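3-dehydroshikimate dehydratase (Bacillus anthracis, PDB 3DX5) catalyses the manganese-dependent dehydration of 3-dehydroshikimate to 3,4-dihydroxybenzoate, a step in the biosynthesis of the siderophore petrobactin. Local coordinates at residues A[61-66]-A[247-252]; A[98-103]-A[193-198]; A[127-132]-A[165-170]. One frame throughout, in Å; residues are numbered along the deposited sequence. Where two conformers were deposited one is given.

All three interactions belong to one TIM barrel: interactions 1 and 2 reach across its interior, and interaction 3 joins its wall to an outer helix. Interaction 2 carries part of the active site, with R102 on the bound 3,4-dihydroxybenzoate and H198 on manganese. Interaction 1, its centre about 9 Å from that of interaction 2, lies farther from the metal, the T65 side chain about 12 Å from it. A probable hydrogen bond of 2.7 Å from T65 OG1 to H196 NE2 joins the two contacts. Interaction 3 is centred about 10 Å from interaction 2, and its strand pairs with 193-198, W193 O lying 2.8 Å from I169 N.

Interaction 1: residues A[61-66]-A[247-252]; sequences TLEITM and DHFASL
T65 and F249 owe their meeting to their side-chain torsions: T65 places CG2 anti to its carbonyl carbon, with OG1 between backbone N and carbonyl carbon (chi1 73°), while F249 has CG beside its backbone N and its ring plane about perpendicular to the plane of CA, CB and CG (chi2 93°). The two residues lie on strands 64-68 and 249-252 of a TIM barrel, which are not neighbours in its wall, since strands 31-35 and 2-6 run between them. The contact therefore spans the barrel interior, toward the end of the barrel away from the manganese.

The T65 methyl sits over one face of the F249 ring in a CH-pi contact, CG2 lying 3.5 Å from the ring centroid and only 13° off the ring normal. Its hydroxyl branch serves a different partner, hydrogen-bonding to the imidazole of H196, so that T65 divides apolar and polar duties between its two branches. K2 adds a cation-pi contact to the same phenyl ring.

E63 comes from the exposed side. It reaches the ring with an extended chain, and its CD lies 3.5 Å from F249 CE1. The carboxylate meets the rim of the ring, with its plane steeply inclined to that of the phenyl group, an approach in which the weakly positive ring hydrogens would probably favour the acid. No hydrogen bond links the two segments. The contact ends at the ring edge, where E63 OE2 lies in the phenyl plane, 3.5 Å from F249 CZ.

Interaction 2: residues A[98-103]-A[193-198]; sequences TNKIRT and WIQHYH. With MN (manganese (II) ion), chain B; DHB (3,4-dihydroxybenzoic acid), chain D.
R102 and H198 approach each other inside the TIM barrel, from strands 100-103 and 194-202, at the end of the barrel where product and metal are bound. R102 NH2 stands 4.0 Å from H198 CE1, at the edge of the imidazole and near its plane, but each side chain is chiefly engaged with a bound group. Both terminal nitrogens of R102 converge on one carboxylate oxygen of 3,4-dihydroxybenzoate: NH2 lies 2.8 Å from DHB O2, and NH1 makes a weak bond to the same atom. H198 ND1 binds manganese at 2.3 Å. The metal also takes DHB O3 at 2.1 Å, so one strand meets the ligand directly at its carboxylate and the other, through manganese, at a phenolic oxygen.

In the second shell, R102 forms a salt bridge with E142, itself a manganese ligand, and its NE bonds to the carbonyl of D69. These ties fix the rotation of a guanidinium that reaches the ligand through bends at chi2 and chi3. H198 NE2 is hydrogen-bonded to E33, which would probably make the imidazole a stronger donor to the metal.

Farther from the ligand, K100 CE packs 3.7 Å from the backbone O of Q195. The lysine then bends at chi4 and places NZ on a lone pair of N99 OD1, 2.8 Å away in the carbonyl plane.

Interaction 3: residues A[127-132]-A[165-170]; sequences MICELF and PNLKIN
C129 and L167 make the close part of this contact, where helix 115-134 rests against the start of strand 167-172. The sulfur of C129 lies beside its own backbone N (chi1 -74°) and points from the helix to the strand, touching L167 at two places: SG is 3.7 Å from L167 CB and 3.8 Å from CD1. This is buried apolar packing. L167 continues it outside the pair, against L141 of strand 138-142 and against L159 and V162 of helix 152-162.

Toward the partly exposed side the fit is slacker. N166 approaches the helix only through its CB, 4.2 Å from C129 O, and no hydrogen bond crosses between the segments. The amide of N166 looks to another partner, its ND2 bonding to the carbonyl of M137 in the loop that follows the helix. Nearby, in the conformer modelled here, E130 OE1 is hydrogen-bonded to H164, just ahead of the strand.

Helix 115-134, which follows strand 100-103, thus packs against the start of strand 167-172, with strand 138-142 and helix 152-162 between them in the chain, as part of the layer of helices that surrounds the parallel strands of a TIM barrel.

Interaction 1: residues A[61-66]-A[247-252]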
loop_
_atom_site.group_PDB
_atom_site.type_symbol
_atom_site.label_atom_id
_atom_site.label_comp_id
_atom_site.label_asym_id
_atom_site.label_seq_id
_atom_site.Cartn_x
_atom_site.Cartn_y
_atom_site.Cartn_z
ATOM N N THR A 61 -5.228 24.007 -15.852
ATOM C CA THR A 61 -6.630 23.604 -15.746
ATOM C C THR A 61 -6.748 22.354 -14.879
ATOM O O THR A 61 -7.435 21.414 -15.243
ATOM C CB THR A 61 -7.308 23.375 -17.151
ATOM O OG1 THR A 61 -6.880 24.395 -18.065
ATOM C CG2 THR A 61 -8.830 23.429 -17.050
ATOM N N LEU A 62 -6.043 22.349 -13.750
ATOM C CA LEU A 62 -6.071 21.248 -12.793
ATOM C C LEU A 62 -6.550 21.778 -11.445
ATOM O O LEU A 62 -6.440 22.951 -11.186
ATOM C CB LEU A 62 -4.675 20.609 -12.625
ATOM C CG LEU A 62 -4.277 19.630 -13.727
ATOM C CD1 LEU A 62 -2.800 19.256 -13.574
ATOM C CD2 LEU A 62 -5.203 18.385 -13.672
ATOM N N GLU A 63 -7.080 20.897 -10.607
ATOM C CA GLU A 63 -7.452 21.230 -9.262
ATOM C C GLU A 63 -7.430 19.912 -8.478
ATOM O O GLU A 63 -7.372 18.831 -9.063
ATOM C CB GLU A 63 -8.859 21.854 -9.221
ATOM C CG GLU A 63 -9.985 20.867 -9.594
ATOM C CD GLU A 63 -11.327 21.586 -9.805
ATOM O OE1 GLU A 63 -12.119 21.688 -8.822
ATOM O OE2 GLU A 63 -11.577 22.057 -10.954
ATOM N N ILE A 64 -7.462 20.000 -7.164
ATOM C CA ILE A 64 -7.620 18.807 -6.334
ATOM C C ILE A 64 -9.128 18.613 -6.158
ATOM O O ILE A 64 -9.817 19.509 -5.661
ATOM C CB ILE A 64 -6.873 18.964 -4.981
ATOM C CG1 ILE A 64 -5.377 19.271 -5.230
ATOM C CG2 ILE A 64 -7.129 17.738 -4.048
ATOM C CD1 ILE A 64 -4.622 18.175 -6.049
ATOM N N THR A 65 -9.656 17.480 -6.599
ATOM C CA THR A 65 -11.123 17.292 -6.627
ATOM C C THR A 65 -11.700 16.889 -5.262
ATOM O O THR A 65 -12.890 17.143 -4.964
ATOM C CB THR A 65 -11.585 16.236 -7.713
ATOM O OG1 THR A 65 -11.258 14.900 -7.282
ATOM C CG2 THR A 65 -10.903 16.468 -9.041
HETATM N N MSE A 66 -10.859 16.260 -4.446
HETATM C CA MSE A 66 -11.301 15.571 -3.243
HETATM C C MSE A 66 -10.075 14.975 -2.584
HETATM O O MSE A 66 -9.106 14.617 -3.271
HETATM C CB MSE A 66 -12.276 14.444 -3.627
HETATM C CG MSE A 66 -12.841 13.613 -2.443
HETATM SE SE MSE A 66 -14.498 12.659 -2.995
HETATM C CE MSE A 66 -13.719 11.385 -4.260
ATOM N N ASP A 247 -21.877 18.340 -13.317
ATOM C CA ASP A 247 -20.675 19.111 -13.120
ATOM C C ASP A 247 -19.589 18.361 -12.328
ATOM O O ASP A 247 -18.523 18.914 -12.067
ATOM C CB ASP A 247 -21.051 20.425 -12.425
ATOM C CG ASP A 247 -21.954 21.301 -13.287
ATOM O OD1 ASP A 247 -21.789 21.305 -14.520
ATOM O OD2 ASP A 247 -22.827 21.988 -12.730
ATOM N N HIS A 248 -19.853 17.109 -11.968
ATOM C CA HIS A 248 -18.971 16.363 -11.026
ATOM C C HIS A 248 -17.834 15.674 -11.730
ATOM O O HIS A 248 -17.943 15.288 -12.910
ATOM C CB HIS A 248 -19.783 15.367 -10.189
ATOM C CG HIS A 248 -21.048 15.964 -9.638
ATOM N ND1 HIS A 248 -21.062 17.128 -8.895
ATOM C CD2 HIS A 248 -22.348 15.592 -9.781
ATOM C CE1 HIS A 248 -22.315 17.425 -8.569
ATOM N NE2 HIS A 248 -23.112 16.508 -9.101
ATOM N N PHE A 249 -16.709 15.569 -11.038
ATOM C CA PHE A 249 -15.574 14.864 -11.594
ATOM C C PHE A 249 -15.834 13.362 -11.572
ATOM O O PHE A 249 -16.447 12.834 -10.618
ATOM C CB PHE A 249 -14.316 15.169 -10.770
ATOM C CG PHE A 249 -13.608 16.459 -11.186
ATOM C CD1 PHE A 249 -13.907 17.689 -10.550
ATOM C CD2 PHE A 249 -12.660 16.440 -12.210
ATOM C CE1 PHE A 249 -13.262 18.881 -10.955
ATOM C CE2 PHE A 249 -11.998 17.603 -12.602
ATOM C CZ PHE A 249 -12.296 18.838 -11.977
ATOM N N ALA A 250 -15.326 12.672 -12.588
ATOM C CA ALA A 250 -15.284 11.217 -12.554
ATOM C C ALA A 250 -13.840 10.818 -12.507
ATOM O O ALA A 250 -13.083 11.138 -13.426
ATOM C CB ALA A 250 -15.979 10.610 -13.828
ATOM N N SER A 251 -13.438 10.106 -11.450
ATOM C CA SER A 251 -12.070 9.596 -11.383
ATOM C C SER A 251 -11.932 8.258 -12.114
ATOM O O SER A 251 -12.796 7.389 -11.955
ATOM C CB SER A 251 -11.682 9.366 -9.918
ATOM O OG SER A 251 -11.210 10.571 -9.356
ATOM N N LEU A 252 -10.827 8.070 -12.844
ATOM C CA LEU A 252 -10.503 6.796 -13.442
ATOM C C LEU A 252 -9.773 5.989 -12.369
ATOM O O LEU A 252 -8.543 6.094 -12.229
ATOM C CB LEU A 252 -9.631 6.962 -14.724
ATOM C CG LEU A 252 -10.245 7.878 -15.794
ATOM C CD1 LEU A 252 -9.382 7.894 -17.057
ATOM C CD2 LEU A 252 -11.725 7.464 -16.121
#

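Interaction 2: residues A[98-103]-A[193-198]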
loop_
_atom_site.group_PDB
_atom_site.type_symbol
_atom_site.label_atom_id
_atom_site.label_comp_id
_atom_site.label_asym_id
_atom_site.label_seq_id
_atom_site.Cartn_x
_atom_site.Cartn_y
_atom_site.Cartn_z
ATOM N N THR A 98 -9.766 22.028 -1.692
ATOM C CA THR A 98 -10.858 21.143 -2.058
ATOM C C THR A 98 -11.897 21.248 -0.936
ATOM O O THR A 98 -11.548 21.527 0.206
ATOM C CB THR A 98 -10.367 19.659 -2.316
ATOM O OG1 THR A 98 -11.483 18.841 -2.629
ATOM C CG2 THR A 98 -9.699 19.025 -1.090
ATOM N N ASN A 99 -13.167 21.056 -1.267
ATOM C CA ASN A 99 -14.208 21.051 -0.251
ATOM C C ASN A 99 -14.822 19.661 -0.046
ATOM O O ASN A 99 -15.948 19.566 0.480
ATOM C CB ASN A 99 -15.304 22.079 -0.607
ATOM C CG ASN A 99 -16.102 21.685 -1.859
ATOM O OD1 ASN A 99 -15.703 20.794 -2.638
ATOM N ND2 ASN A 99 -17.251 22.319 -2.037
ATOM N N LYS A 100 -14.128 18.583 -0.449
ATOM C CA LYS A 100 -14.706 17.237 -0.305
ATOM C C LYS A 100 -13.740 16.231 0.315
ATOM O O LYS A 100 -12.531 16.228 -0.013
ATOM C CB LYS A 100 -15.145 16.681 -1.684
ATOM C CG LYS A 100 -16.092 17.572 -2.458
ATOM C CD LYS A 100 -16.414 16.999 -3.853
ATOM C CE LYS A 100 -17.271 17.984 -4.665
ATOM N NZ LYS A 100 -16.619 19.320 -4.871
ATOM N N ILE A 101 -14.280 15.386 1.206
ATOM C CA ILE A 101 -13.588 14.283 1.859
ATOM C C ILE A 101 -14.375 12.975 1.638
ATOM O O ILE A 101 -15.555 12.868 2.011
ATOM C CB ILE A 101 -13.479 14.483 3.400
ATOM C CG1 ILE A 101 -12.740 15.780 3.752
ATOM C CG2 ILE A 101 -12.798 13.270 4.063
ATOM C CD1 ILE A 101 -11.325 15.959 3.081
ATOM N N ARG A 102 -13.711 11.972 1.075
ATOM C CA ARG A 102 -14.346 10.692 0.838
ATOM C C ARG A 102 -14.120 9.787 2.054
ATOM O O ARG A 102 -13.003 9.669 2.566
ATOM C CB ARG A 102 -13.724 10.059 -0.428
ATOM C CG ARG A 102 -14.328 8.704 -0.917
ATOM C CD ARG A 102 -14.045 7.444 -0.016
ATOM N NE ARG A 102 -12.652 7.165 0.368
ATOM C CZ ARG A 102 -11.797 6.472 -0.380
ATOM N NH1 ARG A 102 -10.552 6.248 0.067
ATOM N NH2 ARG A 102 -12.191 6.012 -1.579
ATOM N N THR A 103 -15.180 9.146 2.518
ATOM C CA THR A 103 -15.042 8.118 3.545
ATOM C C THR A 103 -15.992 6.969 3.259
ATOM O O THR A 103 -16.781 7.032 2.306
ATOM C CB THR A 103 -15.204 8.683 4.990
ATOM O OG1 THR A 103 -14.799 7.685 5.934
ATOM C CG2 THR A 103 -16.668 9.080 5.309
ATOM N N TRP A 193 -27.747 13.784 -4.123
ATOM C CA TRP A 193 -26.606 13.705 -3.195
ATOM C C TRP A 193 -25.238 13.528 -3.852
ATOM O O TRP A 193 -24.222 13.592 -3.194
ATOM C CB TRP A 193 -26.819 12.548 -2.211
ATOM C CG TRP A 193 -28.035 12.737 -1.406
ATOM C CD1 TRP A 193 -28.142 13.452 -0.245
ATOM C CD2 TRP A 193 -29.362 12.251 -1.710
ATOM N NE1 TRP A 193 -29.443 13.413 0.209
ATOM C CE2 TRP A 193 -30.212 12.688 -0.668
ATOM C CE3 TRP A 193 -29.905 11.479 -2.751
ATOM C CZ2 TRP A 193 -31.602 12.385 -0.637
ATOM C CZ3 TRP A 193 -31.282 11.181 -2.730
ATOM C CH2 TRP A 193 -32.110 11.628 -1.675
ATOM N N ILE A 194 -25.195 13.295 -5.151
ATOM C CA ILE A 194 -23.911 12.939 -5.778
ATOM C C ILE A 194 -22.995 14.165 -5.925
ATOM O O ILE A 194 -23.451 15.212 -6.382
ATOM C CB ILE A 194 -24.142 12.313 -7.165
ATOM C CG1 ILE A 194 -24.761 10.914 -7.011
ATOM C CG2 ILE A 194 -22.805 12.271 -8.048
ATOM C CD1 ILE A 194 -25.299 10.447 -8.324
ATOM N N GLN A 195 -21.712 14.030 -5.577
ATOM C CA GLN A 195 -20.752 15.119 -5.839
ATOM C C GLN A 195 -19.529 14.661 -6.629
ATOM O O GLN A 195 -18.709 15.492 -7.049
ATOM C CB GLN A 195 -20.301 15.775 -4.536
ATOM C CG GLN A 195 -21.432 16.435 -3.765
ATOM C CD GLN A 195 -21.733 17.839 -4.235
ATOM O OE1 GLN A 195 -22.278 18.051 -5.319
ATOM N NE2 GLN A 195 -21.386 18.819 -3.402
ATOM N N HIS A 196 -19.402 13.346 -6.825
ATOM C CA HIS A 196 -18.192 12.765 -7.438
ATOM C C HIS A 196 -18.508 11.364 -7.944
ATOM O O HIS A 196 -19.442 10.701 -7.441
ATOM C CB HIS A 196 -17.032 12.707 -6.400
ATOM C CG HIS A 196 -15.647 12.887 -6.974
ATOM N ND1 HIS A 196 -14.999 11.914 -7.710
ATOM C CD2 HIS A 196 -14.756 13.896 -6.838
ATOM C CE1 HIS A 196 -13.784 12.328 -8.028
ATOM N NE2 HIS A 196 -13.612 13.530 -7.505
ATOM N N TYR A 197 -17.765 10.909 -8.945
ATOM C CA TYR A 197 -17.879 9.496 -9.392
ATOM C C TYR A 197 -16.526 8.789 -9.347
ATOM O O TYR A 197 -15.491 9.428 -9.429
ATOM C CB TYR A 197 -18.379 9.364 -10.839
ATOM C CG TYR A 197 -19.536 10.262 -11.168
ATOM C CD1 TYR A 197 -20.838 9.900 -10.827
ATOM C CD2 TYR A 197 -19.327 11.495 -11.834
ATOM C CE1 TYR A 197 -21.915 10.731 -11.121
ATOM C CE2 TYR A 197 -20.395 12.318 -12.155
ATOM C CZ TYR A 197 -21.685 11.926 -11.777
ATOM O OH TYR A 197 -22.766 12.734 -12.083
ATOM N N HIS A 198 -16.575 7.463 -9.269
ATOM C CA HIS A 198 -15.451 6.565 -9.558
ATOM C C HIS A 198 -15.858 5.702 -10.727
ATOM O O HIS A 198 -16.952 5.123 -10.709
ATOM C CB HIS A 198 -15.157 5.655 -8.343
ATOM C CG HIS A 198 -14.277 6.297 -7.317
ATOM N ND1 HIS A 198 -13.832 5.632 -6.185
ATOM C CD2 HIS A 198 -13.749 7.544 -7.259
ATOM C CE1 HIS A 198 -13.057 6.444 -5.486
ATOM N NE2 HIS A 198 -12.993 7.612 -6.114
HETATM MN MN MN B . -13.911 3.462 -5.504
HETATM C C1 DHB D . -10.707 1.639 -2.336
HETATM C C2 DHB D . -11.694 2.067 -3.219
HETATM C C3 DHB D . -12.385 1.144 -4.010
HETATM O O3 DHB D . -13.372 1.487 -4.898
HETATM C C4 DHB D . -12.065 -0.278 -3.863
HETATM O O4 DHB D . -12.759 -1.141 -4.638
HETATM C C5 DHB D . -11.097 -0.697 -2.955
HETATM C C6 DHB D . -10.420 0.278 -2.200
HETATM C C DHB D . -9.962 2.673 -1.509
HETATM O O1 DHB D . -9.102 2.382 -0.671
HETATM O O2 DHB D . -10.217 3.966 -1.697
#

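Interaction 3: residues A[127-132]-A[165-170]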
loop_
_atom_site.group_PDB
_atom_site.type_symbol
_atom_site.label_atom_id
_atom_site.label_comp_id
_atom_site.label_asym_id
_atom_site.label_seq_id
_atom_site.Cartn_x
_atom_site.Cartn_y
_atom_site.Cartn_z
HETATM N N MSE A 127 -22.433 13.636 13.200
HETATM C CA MSE A 127 -21.413 14.421 13.934
HETATM C C MSE A 127 -20.260 14.839 13.042
HETATM O O MSE A 127 -19.813 15.971 13.112
HETATM C CB MSE A 127 -20.861 13.640 15.135
HETATM C CG MSE A 127 -21.902 13.472 16.230
HETATM SE SE MSE A 127 -21.274 12.340 17.706
HETATM C CE MSE A 127 -19.814 13.520 18.245
ATOM N N ILE A 128 -19.776 13.917 12.217
ATOM C CA ILE A 128 -18.701 14.229 11.276
ATOM C C ILE A 128 -19.155 15.254 10.232
ATOM O O ILE A 128 -18.397 16.152 9.897
ATOM C CB ILE A 128 -18.148 12.951 10.657
ATOM C CG1 ILE A 128 -17.193 12.304 11.682
ATOM C CG2 ILE A 128 -17.414 13.233 9.343
ATOM C CD1 ILE A 128 -17.010 10.835 11.435
ATOM N N CYS A 129 -20.390 15.123 9.748
ATOM C CA CYS A 129 -20.970 16.119 8.857
ATOM C C CYS A 129 -21.012 17.506 9.500
ATOM O O CYS A 129 -20.683 18.508 8.840
ATOM C CB CYS A 129 -22.381 15.703 8.430
ATOM S SG CYS A 129 -22.330 14.369 7.237
ATOM N N GLU A 130 -21.405 17.581 10.769
ATOM C CA GLU A 130 -21.483 18.871 11.449
ATOM C C GLU A 130 -20.105 19.505 11.675
ATOM O O GLU A 130 -19.965 20.728 11.614
ATOM C CB GLU A 130 -22.289 18.775 12.750
ATOM C CG GLU A 130 -23.751 19.150 12.561
ATOM C CD GLU A 130 -23.945 20.643 12.301
ATOM O OE1 GLU A 130 -24.291 21.042 11.159
ATOM O OE2 GLU A 130 -23.735 21.419 13.253
ATOM N N LEU A 131 -19.091 18.678 11.921
ATOM C CA LEU A 131 -17.708 19.171 11.983
ATOM C C LEU A 131 -17.272 19.790 10.623
ATOM O O LEU A 131 -16.837 20.957 10.559
ATOM C CB LEU A 131 -16.765 18.033 12.384
ATOM C CG LEU A 131 -15.315 18.383 12.734
ATOM C CD1 LEU A 131 -14.708 17.328 13.638
ATOM C CD2 LEU A 131 -14.460 18.499 11.463
ATOM N N PHE A 132 -17.386 19.015 9.546
ATOM C CA PHE A 132 -16.985 19.497 8.226
ATOM C C PHE A 132 -17.857 20.650 7.712
ATOM O O PHE A 132 -17.353 21.525 6.988
ATOM C CB PHE A 132 -16.905 18.356 7.194
ATOM C CG PHE A 132 -15.685 17.490 7.363
ATOM C CD1 PHE A 132 -14.407 18.011 7.145
ATOM C CD2 PHE A 132 -15.808 16.175 7.827
ATOM C CE1 PHE A 132 -13.273 17.205 7.311
ATOM C CE2 PHE A 132 -14.675 15.342 8.011
ATOM C CZ PHE A 132 -13.416 15.852 7.752
ATOM N N PRO A 165 -27.342 18.314 5.499
ATOM C CA PRO A 165 -27.034 18.915 4.196
ATOM C C PRO A 165 -25.604 18.706 3.690
ATOM O O PRO A 165 -25.363 18.875 2.498
ATOM C CB PRO A 165 -27.341 20.410 4.396
ATOM C CG PRO A 165 -27.357 20.622 5.864
ATOM C CD PRO A 165 -27.880 19.327 6.444
ATOM N N ASN A 166 -24.665 18.306 4.550
ATOM C CA ASN A 166 -23.287 18.130 4.050
ATOM C C ASN A 166 -22.906 16.684 3.756
ATOM O O ASN A 166 -21.752 16.399 3.434
ATOM C CB ASN A 166 -22.257 18.771 4.981
ATOM C CG ASN A 166 -22.416 20.258 5.063
ATOM O OD1 ASN A 166 -23.412 20.745 5.610
ATOM N ND2 ASN A 166 -21.468 20.999 4.501
ATOM N N LEU A 167 -23.858 15.760 3.907
ATOM C CA LEU A 167 -23.589 14.349 3.577
ATOM C C LEU A 167 -23.905 14.159 2.106
ATOM O O LEU A 167 -25.035 14.442 1.645
ATOM C CB LEU A 167 -24.478 13.416 4.395
ATOM C CG LEU A 167 -24.142 11.948 4.130
ATOM C CD1 LEU A 167 -22.691 11.705 4.605
ATOM C CD2 LEU A 167 -25.148 11.096 4.903
ATOM N N LYS A 168 -22.917 13.683 1.362
ATOM C CA LYS A 168 -23.083 13.531 -0.081
ATOM C C LYS A 168 -22.593 12.142 -0.455
ATOM O O LYS A 168 -22.249 11.377 0.443
ATOM C CB LYS A 168 -22.302 14.621 -0.801
ATOM C CG LYS A 168 -22.780 16.043 -0.436
ATOM C CD LYS A 168 -24.196 16.327 -1.007
ATOM C CE LYS A 168 -24.644 17.726 -0.619
ATOM N NZ LYS A 168 -25.945 18.029 -1.221
ATOM N N ILE A 169 -22.592 11.820 -1.752
ATOM C CA ILE A 169 -22.219 10.484 -2.252
ATOM C C ILE A 169 -21.096 10.582 -3.313
ATOM O O ILE A 169 -21.154 11.417 -4.249
ATOM C CB ILE A 169 -23.453 9.769 -2.916
ATOM C CG1 ILE A 169 -24.588 9.497 -1.875
ATOM C CG2 ILE A 169 -23.049 8.431 -3.646
ATOM C CD1 ILE A 169 -24.228 8.460 -0.785
ATOM N N ASN A 170 -20.132 9.669 -3.197
ATOM C CA ASN A 170 -19.212 9.349 -4.271
ATOM C C ASN A 170 -19.737 8.072 -4.931
ATOM O O ASN A 170 -19.660 6.972 -4.330
ATOM C CB ASN A 170 -17.781 9.090 -3.751
ATOM C CG ASN A 170 -16.813 8.803 -4.898
ATOM O OD1 ASN A 170 -17.016 9.280 -6.008
ATOM N ND2 ASN A 170 -15.828 7.972 -4.656
#